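Side-chain contacts in hypothetical protein Cgl1923 (Corynebacterium glutamicum ATCC 13032, PDB 2P90), which is of unknown function but belongs to the PAC2 family, related to proteasome assembly chaperones, and may have a proteasome-related role: residues 29-34 against 40-45; 51-56 against 228-233; 74-79 against 84-89. All coordinates share one frame; numbering follows the deposited sequence.

Contact 1. Residues 29-34 against 40-45; sequences IVALQG and HAVESS
Two torsions set Gln33 and Glu43 against each other. With CG of Gln33 turned opposite its own backbone N (chi1 -171°) and the chain extended beyond, the amide reaches out from the strand, while Glu43 turns about its CB-CG bond (chi2 -91°) and brings its carboxylate over the stem of the glutamine. The two side chains cross at about a right angle, yet their flat ends are nearly parallel: amide and carboxylate planes lie 20° apart and stack. Gln33 CG approaches Glu43 CD at 3.8 Å, and Gln33 OE1 sits 3.6 Å from Glu43 CB, so the amide oxygen meets a methylene rather than the acid. Gln33 NE2 remains 3.9 Å from Glu43 OE2, a distance that fits two stacked flat groups. Glu43 OE1 also lies close to the like-charged Asp37 OD1, from the turn between the segments.

Strand 27-33 and helix 41-52 form a beta-alpha unit of the alpha/beta fold: the strand lies between its parallel neighbours 103-108 and 134-143 in the main sheet, and the helix turns back over one face, with local axes approaching to 7.4 Å. One residue earlier on the helix, Val42 makes the buried apolar contact. The CG1 methyl of Val42 lies 3.7 Å from Ala31 C and 3.9 Å from Ala31 CB, and it also touches Leu32 N. The Ala31 methyl is turned toward the helix.

The first turn of the helix, which follows His40 at the N-cap, is tied by two serines bonding to carbonyls that also accept their backbone N-H. Ser44 OG reaches His40 O at 2.9 Å from above the carbonyl plane; Ser45 OG meets Ala41 O almost end-on.

Contact 2. Residues 51-56 against 228-233; sequences DALDHR and NLPLLA
Pro230 wedges its ring against Leu53 and Ala52, where helix 41-52 gives way to strand 54-61. This turn of the alpha/beta fold packs on the connection between helices 211-225 and 232-250, and the whole contact is apolar. Leu53 is the first residue to leave the helix. Leu53 CD2 lies 3.6 Å from Pro230 CD, and Leu53 CG is 3.9 Å from the same ring atom, so the isobutyl group lies against the CD-CG side of the proline. The other branch, Leu53 CD1, meets Leu229 CD2 at 3.7 Å, the two leucines crossing at about a right angle. Leu53 CG stands opposite its carbonyl carbon (chi1 -68°), the setting in which its two methyls meet Pro230 and Leu229. Ala52 adds its methyl at the margin, CB to Pro230 CG at 3.9 Å.

Both leucines have further apolar neighbours: Leu53 rests on Val96 of strand 92-97, while Leu229 touches Leu49 of helix 41-52 and Ala222 of helix 211-225. Strand pairing of Asp54 with Arg97 fixes the backbone just beyond Leu53. Asn228 ties the connection to the loop that follows strand 92-97: its backbone N bonds to Asp98 OD2, and its side-chain OD1 is hydrogen-bonded to Asn99 ND2.

Contact 3. Residues 74-79 against 84-89; sequences PVVVIE and TSMDEL
Met86 runs alongside Val76, its partner in a non-hydrogen-bonded pair of the antiparallel hairpin 76-78/83-86, and the two side chains point the same way. From Met86 CB, 3.8 Å from Val76 CG1, the methionine extends almost straight. Met86 CG is 3.4 Å and Met86 SD 3.6 Å from Val76 CG1. Beyond the sulfur, Met86 CE keeps touch with the same valine methyl while ending 3.8 Å from Pro74 O. Met86 CG stands opposite the backbone N (chi1 -172°), and this carries the thioether obliquely past Val76 toward Pro74.

The backbone holds the hairpin together. Asp87 N donates to Val75 O at 2.8 Å in a nearly linear bond (170° at the hydrogen), and Val77 N donates to Ser85 O at 2.8 Å. At the other end Thr84 and Ser85 both face Val77, a classic beta bulge: Val77 O takes a 2.8 Å bond from Thr84 N and weaker ones from Ser85 N and Thr84 OG1. On the face carrying Val77 and Ser85, the serine OG lies against Val77 CG2. Thr84 CG2 packs across Glu79 CG. Past the strand, Asp87 OD1 accepts Leu89 N in an Asx turn, met from above the carboxylate plane, and Leu89 CG is brought against the Pro74 ring.

Residues 76-78 also pair antiparallel with a strand of the third subunit, and Met86 touches Met182 of that chain. Directional backbone bonds on both edges of strand 76-78, joined to apolar contacts around Val76 and Met86, imply that the hairpin serves as a subunit joint, its two-stranded sheet continued by the neighbouring chain.

Contacts 1 and 2 lie 15 Å apart, centre to centre, and share helix 41-52: contact 1 sets its first turn on strand 27-33, and contact 2 packs its end against the connection into helix 232-250. Both belong to the main-sheet body. Contact 3 is peripheral, its centre about 21 Å from that of contact 1 and 25 Å from that of contact 2, on a separate two-stranded hairpin. Along the chain contact 1 closes first; contact 2 then brackets 171 residues, among which contact 3 is nested. The first two thus join parts of the subunit core, although the end of segment 29-34 also reaches the second subunit; the hairpin is continued by the third.

Contact 1. Residues 29-34 against 40-45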
# COMPACT_ATOMS: atom_id res chain seq x y z
N ILE B 29 26.31 1.65 -8.75
CA ILE B 29 25.59 0.45 -8.32
C ILE B 29 24.27 0.83 -7.68
O ILE B 29 24.22 1.67 -6.78
CB ILE B 29 26.47 -0.35 -7.33
CG1 ILE B 29 27.82 -0.62 -8.01
CG2 ILE B 29 25.76 -1.64 -6.85
CD1 ILE B 29 28.86 -1.02 -7.04
N VAL B 30 23.19 0.24 -8.17
CA VAL B 30 21.88 0.50 -7.67
C VAL B 30 21.43 -0.78 -6.95
O VAL B 30 21.22 -1.84 -7.57
CB VAL B 30 20.91 0.94 -8.82
CG1 VAL B 30 19.47 0.96 -8.34
CG2 VAL B 30 21.31 2.30 -9.40
N ALA B 31 21.32 -0.67 -5.62
CA ALA B 31 20.87 -1.75 -4.73
C ALA B 31 19.61 -1.33 -3.93
O ALA B 31 19.74 -0.87 -2.78
CB ALA B 31 21.99 -2.12 -3.77
N LEU B 32 18.42 -1.50 -4.52
CA LEU B 32 17.15 -1.06 -3.87
C LEU B 32 16.41 -2.23 -3.29
O LEU B 32 16.09 -3.18 -4.01
CB LEU B 32 16.21 -0.31 -4.84
CG LEU B 32 16.77 0.91 -5.58
CD1 LEU B 32 15.69 1.49 -6.54
CD2 LEU B 32 17.32 2.00 -4.61
N GLN B 33 16.11 -2.14 -2.00
CA GLN B 33 15.45 -3.21 -1.27
C GLN B 33 13.92 -3.02 -1.42
O GLN B 33 13.41 -1.90 -1.42
CB GLN B 33 15.95 -3.18 0.18
CG GLN B 33 15.53 -4.37 1.07
CD GLN B 33 15.79 -4.11 2.60
OE1 GLN B 33 16.63 -3.25 2.98
NE2 GLN B 33 15.08 -4.84 3.48
N GLY B 34 13.19 -4.11 -1.65
CA GLY B 34 11.74 -4.05 -1.72
C GLY B 34 11.11 -4.68 -2.95
O GLY B 34 9.88 -4.84 -3.03
N HIS B 40 17.92 -12.30 0.47
CA HIS B 40 18.26 -11.00 1.06
C HIS B 40 19.51 -10.43 0.42
O HIS B 40 20.23 -9.65 1.04
CB HIS B 40 18.54 -11.13 2.56
CG HIS B 40 17.40 -11.71 3.32
ND1 HIS B 40 16.69 -10.98 4.24
CD2 HIS B 40 16.83 -12.93 3.29
CE1 HIS B 40 15.71 -11.73 4.74
NE2 HIS B 40 15.78 -12.92 4.17
N ALA B 41 19.73 -10.81 -0.84
CA ALA B 41 21.03 -10.64 -1.46
C ALA B 41 21.34 -9.22 -1.95
O ALA B 41 22.52 -8.84 -2.06
CB ALA B 41 21.24 -11.69 -2.56
N VAL B 42 20.30 -8.45 -2.24
CA VAL B 42 20.49 -7.04 -2.65
C VAL B 42 20.90 -6.18 -1.44
O VAL B 42 21.92 -5.48 -1.47
CB VAL B 42 19.24 -6.48 -3.42
CG1 VAL B 42 19.34 -4.96 -3.64
CG2 VAL B 42 19.08 -7.18 -4.76
N GLU B 43 20.11 -6.25 -0.37
CA GLU B 43 20.38 -5.48 0.82
C GLU B 43 21.70 -5.95 1.45
O GLU B 43 22.46 -5.13 1.99
CB GLU B 43 19.19 -5.55 1.78
CG GLU B 43 18.67 -7.02 2.05
CD GLU B 43 17.52 -7.60 1.09
OE1 GLU B 43 17.69 -7.62 -0.23
OE2 GLU B 43 16.48 -8.09 1.73
N SER B 44 22.00 -7.25 1.38
CA SER B 44 23.28 -7.75 1.93
C SER B 44 24.51 -7.23 1.18
O SER B 44 25.52 -6.94 1.79
CB SER B 44 23.32 -9.26 2.02
OG SER B 44 22.39 -9.66 3.00
N SER B 45 24.40 -7.12 -0.13
CA SER B 45 25.47 -6.60 -0.94
C SER B 45 25.83 -5.18 -0.52
O SER B 45 26.99 -4.89 -0.26
CB SER B 45 25.05 -6.61 -2.40
OG SER B 45 24.86 -7.94 -2.83

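Contact 2. Residues 51-56 against 228-233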
# COMPACT_ATOMS: atom_id res chain seq x y z
N ASP B 51 29.75 -1.72 5.53
CA ASP B 51 30.45 -2.11 6.74
C ASP B 51 31.94 -2.30 6.50
O ASP B 51 32.74 -2.05 7.40
CB ASP B 51 29.91 -3.44 7.23
CG ASP B 51 28.54 -3.32 7.81
OD1 ASP B 51 28.11 -2.16 8.05
OD2 ASP B 51 27.89 -4.38 8.04
N ALA B 52 32.29 -2.73 5.29
CA ALA B 52 33.63 -3.19 5.00
C ALA B 52 34.54 -2.13 4.38
O ALA B 52 35.75 -2.20 4.55
CB ALA B 52 33.59 -4.43 4.09
N LEU B 53 33.96 -1.17 3.67
CA LEU B 53 34.74 -0.18 2.91
C LEU B 53 34.49 1.24 3.39
O LEU B 53 33.43 1.53 3.99
CB LEU B 53 34.43 -0.32 1.42
CG LEU B 53 34.93 -1.62 0.77
CD1 LEU B 53 34.33 -1.78 -0.60
CD2 LEU B 53 36.48 -1.69 0.67
N ASP B 54 35.45 2.15 3.14
CA ASP B 54 35.19 3.58 3.41
C ASP B 54 34.17 4.13 2.41
O ASP B 54 34.23 3.85 1.20
CB ASP B 54 36.48 4.45 3.45
CG ASP B 54 37.46 4.05 4.63
OD1 ASP B 54 37.02 3.86 5.82
OD2 ASP B 54 38.69 3.93 4.35
N HIS B 55 33.22 4.90 2.94
CA HIS B 55 32.14 5.50 2.15
C HIS B 55 31.81 6.90 2.68
O HIS B 55 31.97 7.17 3.86
CB HIS B 55 30.89 4.61 2.16
CG HIS B 55 30.41 4.28 3.53
ND1 HIS B 55 29.49 5.05 4.21
CD2 HIS B 55 30.73 3.26 4.37
CE1 HIS B 55 29.25 4.52 5.40
NE2 HIS B 55 29.99 3.43 5.52
N ARG B 56 31.39 7.80 1.79
CA ARG B 56 30.97 9.15 2.18
C ARG B 56 29.63 9.40 1.50
O ARG B 56 29.48 9.13 0.29
CB ARG B 56 31.98 10.24 1.73
CG ARG B 56 33.41 10.29 2.39
CD ARG B 56 33.43 10.63 3.90
NE ARG B 56 33.76 9.44 4.71
CZ ARG B 56 35.00 8.98 4.96
NH1 ARG B 56 36.07 9.61 4.47
NH2 ARG B 56 35.17 7.87 5.68
N ASN B 228 38.29 -3.97 -6.45
CA ASN B 228 38.90 -4.92 -5.53
C ASN B 228 38.14 -4.92 -4.19
O ASN B 228 38.35 -4.04 -3.34
CB ASN B 228 40.42 -4.64 -5.38
CG ASN B 228 41.12 -5.48 -4.26
OD1 ASN B 228 40.53 -6.37 -3.64
ND2 ASN B 228 42.40 -5.17 -4.02
N LEU B 229 37.28 -5.92 -4.00
CA LEU B 229 36.36 -5.95 -2.86
C LEU B 229 36.69 -6.97 -1.75
O LEU B 229 36.93 -8.12 -2.03
CB LEU B 229 34.91 -6.12 -3.36
CG LEU B 229 34.42 -5.05 -4.36
CD1 LEU B 229 33.02 -5.36 -4.87
CD2 LEU B 229 34.48 -3.64 -3.76
N PRO B 230 36.63 -6.55 -0.48
CA PRO B 230 36.90 -7.56 0.53
C PRO B 230 35.69 -8.51 0.68
O PRO B 230 34.64 -8.12 1.17
CB PRO B 230 37.12 -6.75 1.81
CG PRO B 230 36.41 -5.45 1.58
CD PRO B 230 36.27 -5.25 0.10
N LEU B 231 35.86 -9.76 0.24
CA LEU B 231 34.73 -10.67 0.13
C LEU B 231 34.73 -11.84 1.12
O LEU B 231 33.76 -12.62 1.16
CB LEU B 231 34.65 -11.19 -1.32
CG LEU B 231 34.20 -10.19 -2.41
CD1 LEU B 231 34.18 -10.85 -3.76
CD2 LEU B 231 32.84 -9.62 -2.12
N LEU B 232 35.79 -11.97 1.91
CA LEU B 232 36.09 -13.23 2.62
C LEU B 232 35.11 -13.66 3.73
O LEU B 232 34.94 -14.86 3.97
CB LEU B 232 37.54 -13.27 3.13
CG LEU B 232 38.72 -12.84 2.23
CD1 LEU B 232 40.00 -12.59 3.07
CD2 LEU B 232 38.98 -13.81 1.07
N ALA B 233 34.50 -12.70 4.42
CA ALA B 233 33.48 -13.00 5.44
C ALA B 233 32.19 -13.58 4.83
O ALA B 233 31.45 -14.33 5.50
CB ALA B 233 33.18 -11.78 6.29

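Contact 3. Residues 74-79 against 84-89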
# COMPACT_ATOMS: atom_id res chain seq x y z
N PRO B 74 9.39 1.65 9.42
CA PRO B 74 10.79 1.62 9.84
C PRO B 74 10.90 1.28 11.34
O PRO B 74 10.29 1.95 12.17
CB PRO B 74 11.25 3.07 9.64
CG PRO B 74 10.33 3.65 8.65
CD PRO B 74 9.02 2.93 8.79
N VAL B 75 11.72 0.30 11.67
CA VAL B 75 11.74 -0.32 12.99
C VAL B 75 12.22 0.66 14.08
O VAL B 75 13.11 1.49 13.83
CB VAL B 75 12.58 -1.63 12.94
CG1 VAL B 75 12.72 -2.30 14.33
CG2 VAL B 75 11.86 -2.60 12.04
N VAL B 76 11.59 0.58 15.26
CA VAL B 76 11.95 1.43 16.38
C VAL B 76 12.37 0.55 17.53
O VAL B 76 11.79 -0.53 17.75
CB VAL B 76 10.80 2.39 16.84
CG1 VAL B 76 10.35 3.30 15.72
CG2 VAL B 76 9.64 1.62 17.27
N VAL B 77 13.38 0.99 18.25
CA VAL B 77 13.81 0.26 19.44
C VAL B 77 13.32 0.98 20.69
O VAL B 77 13.44 2.19 20.81
CB VAL B 77 15.40 -0.04 19.49
CG1 VAL B 77 15.77 -0.88 20.73
CG2 VAL B 77 15.88 -0.74 18.18
N ILE B 78 12.76 0.19 21.60
CA ILE B 78 12.40 0.67 22.92
C ILE B 78 13.21 -0.09 23.98
O ILE B 78 13.05 -1.30 24.15
CB ILE B 78 10.85 0.63 23.20
CG1 ILE B 78 10.12 1.70 22.36
CG2 ILE B 78 10.54 0.92 24.68
CD1 ILE B 78 8.73 1.30 21.94
N GLU B 79 14.08 0.63 24.68
CA GLU B 79 14.75 0.07 25.85
C GLU B 79 14.97 1.08 26.97
O GLU B 79 15.19 2.27 26.72
CB GLU B 79 16.06 -0.62 25.47
CG GLU B 79 17.10 0.31 24.92
CD GLU B 79 18.40 -0.40 24.63
OE1 GLU B 79 18.90 -1.14 25.52
OE2 GLU B 79 18.91 -0.22 23.50
N THR B 84 14.57 4.56 21.91
CA THR B 84 16.00 4.88 21.78
C THR B 84 16.40 5.09 20.33
O THR B 84 17.24 5.93 20.05
CB THR B 84 16.91 3.84 22.49
OG1 THR B 84 16.73 2.55 21.92
CG2 THR B 84 16.57 3.77 23.98
N SER B 85 15.78 4.36 19.40
CA SER B 85 16.08 4.58 17.98
C SER B 85 14.93 4.28 17.06
O SER B 85 14.01 3.56 17.41
CB SER B 85 17.31 3.78 17.53
OG SER B 85 17.03 2.40 17.52
N MET B 86 15.03 4.85 15.86
CA MET B 86 14.12 4.57 14.75
C MET B 86 14.98 4.49 13.51
O MET B 86 15.72 5.41 13.22
CB MET B 86 13.07 5.68 14.57
CG MET B 86 11.95 5.36 13.53
SD MET B 86 10.39 6.34 13.76
CE MET B 86 9.39 5.63 12.49
N ASP B 87 14.87 3.38 12.79
CA ASP B 87 15.52 3.18 11.49
C ASP B 87 15.16 4.34 10.53
O ASP B 87 13.98 4.55 10.20
CB ASP B 87 15.03 1.85 10.93
CG ASP B 87 15.58 1.52 9.54
OD1 ASP B 87 16.39 2.26 8.95
OD2 ASP B 87 15.19 0.44 9.03
N GLU B 88 16.18 5.08 10.10
CA GLU B 88 15.97 6.24 9.22
C GLU B 88 15.56 5.88 7.79
O GLU B 88 15.05 6.72 7.07
CB GLU B 88 17.23 7.11 9.17
CG GLU B 88 17.27 8.19 10.23
CD GLU B 88 18.47 9.12 10.08
OE1 GLU B 88 18.82 9.47 8.92
OE2 GLU B 88 19.05 9.49 11.14
N LEU B 89 15.79 4.62 7.40
CA LEU B 89 15.48 4.12 6.06
C LEU B 89 16.09 5.00 4.98
O LEU B 89 15.44 5.34 4.01
CB LEU B 89 13.95 3.98 5.81
CG LEU B 89 13.14 2.70 5.99
CD1 LEU B 89 11.96 2.68 4.99
CD2 LEU B 89 13.88 1.40 5.86